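Local coordinates for protein GphF Dehydratase 1 (Archangium violaceum, PDB 6MBF) that probably dehydrates polyketide intermediates and shifts the resulting double bond, as the first dehydratase domain of the gephyronic acid polyketide synthase, at residues A[142-147]-A[178-183]. Numbering follows the deposited sequence.
Sequences PRLDGE and EAIGHV
L144 and P142 reach from an irregular loop onto the outward face of strand 178-184, where I180 and E178 receive them. Apolar contact carries most of the joint. L144 holds CG anti to its backbone N (chi1 -151°), and its two methyls part ways from there. CD2 lies over the strand backbone, 3.6 Å from A179 CA and 3.7 Å from I180 N, whereas CD1 turns toward the carboxylate of E178. I180 answers with an extended chain (chi2 173°) that carries CD1 to the loop, where it touches both L144 CB (3.8 Å) and P142 CG (3.7 Å). The P142 and I180 side chains pass each other in opposite directions. A polar atom meets this patch without bonding across it: E178 OE1 stands 4.0 Å from L144 CD1. The E178 carboxylate is instead engaged by the neighbouring strand 241-248, through a salt bridge to R247 and a hydrogen bond to H245. In this HotDog-type domain the loop thus rests on the strand by van der Waals contact, with no hydrogen bond between the two segments, while D145 O and G146 N bond to R175 and E173 of strand 169-175. Strand 178-184 runs antiparallel between strands 241-248 and 169-175; H245 of the former also touches P142 and I180, L144 also touches E173 and R175 of the latter, and A179 faces the other way, against L213 of helix 200-214.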
# COMPACT_ATOMS: atom_id res chain seq x y z
N PRO A 142 8.86 3.01 -20.10
CA PRO A 142 8.70 2.78 -21.54
C PRO A 142 7.97 3.93 -22.22
O PRO A 142 7.26 4.71 -21.60
CB PRO A 142 7.87 1.49 -21.61
CG PRO A 142 7.19 1.40 -20.30
CD PRO A 142 8.09 2.05 -19.29
N ARG A 143 8.18 4.03 -23.53
CA ARG A 143 7.41 4.95 -24.37
C ARG A 143 6.25 4.12 -24.90
O ARG A 143 6.33 3.50 -25.96
CB ARG A 143 8.28 5.54 -25.46
CG ARG A 143 9.79 5.45 -25.17
CD ARG A 143 10.61 6.55 -25.89
NE ARG A 143 10.19 6.67 -27.28
CZ ARG A 143 10.84 7.35 -28.22
NH1 ARG A 143 11.96 8.00 -27.96
NH2 ARG A 143 10.34 7.37 -29.46
N LEU A 144 5.16 4.08 -24.13
CA LEU A 144 4.08 3.14 -24.38
C LEU A 144 3.24 3.52 -25.59
O LEU A 144 2.74 2.63 -26.30
CB LEU A 144 3.19 3.03 -23.14
CG LEU A 144 2.49 1.70 -22.93
CD1 LEU A 144 3.51 0.59 -22.76
CD2 LEU A 144 1.59 1.78 -21.71
N ASP A 145 3.07 4.82 -25.84
CA ASP A 145 2.16 5.29 -26.88
C ASP A 145 0.78 4.64 -26.71
O ASP A 145 0.24 4.01 -27.62
CB ASP A 145 2.74 5.03 -28.27
CG ASP A 145 1.92 5.67 -29.38
OD1 ASP A 145 1.18 6.64 -29.09
OD2 ASP A 145 2.01 5.20 -30.53
N GLY A 146 0.23 4.78 -25.51
CA GLY A 146 -0.97 4.07 -25.14
C GLY A 146 -2.23 4.83 -25.48
O GLY A 146 -2.21 5.95 -25.99
N GLU A 147 -3.35 4.18 -25.19
CA GLU A 147 -4.66 4.79 -25.30
C GLU A 147 -5.05 5.36 -23.94
O GLU A 147 -4.93 4.68 -22.92
CB GLU A 147 -5.68 3.74 -25.76
CG GLU A 147 -7.11 4.21 -25.79
CD GLU A 147 -8.08 3.05 -25.95
OE1 GLU A 147 -8.80 2.73 -24.98
OE2 GLU A 147 -8.11 2.44 -27.04
N GLU A 178 -0.45 -3.54 -20.22
CA GLU A 178 0.49 -2.61 -19.64
C GLU A 178 -0.08 -1.20 -19.63
O GLU A 178 -0.97 -0.86 -20.42
CB GLU A 178 1.82 -2.63 -20.41
CG GLU A 178 2.50 -3.98 -20.38
CD GLU A 178 3.92 -3.95 -20.92
OE1 GLU A 178 4.53 -2.85 -20.95
OE2 GLU A 178 4.43 -5.03 -21.30
N ALA A 179 0.43 -0.39 -18.72
CA ALA A 179 -0.02 0.99 -18.62
C ALA A 179 1.09 1.85 -18.04
O ALA A 179 1.98 1.36 -17.35
CB ALA A 179 -1.28 1.12 -17.76
N ILE A 180 1.02 3.14 -18.33
CA ILE A 180 1.82 4.14 -17.64
C ILE A 180 0.87 5.17 -17.06
O ILE A 180 -0.02 5.69 -17.75
CB ILE A 180 2.85 4.80 -18.57
CG1 ILE A 180 3.92 3.79 -18.95
CG2 ILE A 180 3.48 6.01 -17.88
CD1 ILE A 180 4.85 4.31 -19.96
N GLY A 181 1.03 5.44 -15.77
CA GLY A 181 0.21 6.40 -15.07
C GLY A 181 1.09 7.48 -14.49
O GLY A 181 2.27 7.26 -14.20
N HIS A 182 0.51 8.67 -14.35
CA HIS A 182 1.14 9.79 -13.66
C HIS A 182 0.31 10.04 -12.40
O HIS A 182 -0.89 10.31 -12.50
CB HIS A 182 1.17 11.02 -14.57
CG HIS A 182 1.64 12.26 -13.90
ND1 HIS A 182 1.24 13.52 -14.29
CD2 HIS A 182 2.49 12.45 -12.86
CE1 HIS A 182 1.82 14.43 -13.52
NE2 HIS A 182 2.59 13.80 -12.65
N VAL A 183 0.94 9.88 -11.23
CA VAL A 183 0.26 10.08 -9.95
C VAL A 183 0.96 11.20 -9.20
O VAL A 183 2.19 11.32 -9.22
CB VAL A 183 0.19 8.80 -9.08
CG1 VAL A 183 -0.20 7.58 -9.88
CG2 VAL A 183 1.44 8.57 -8.29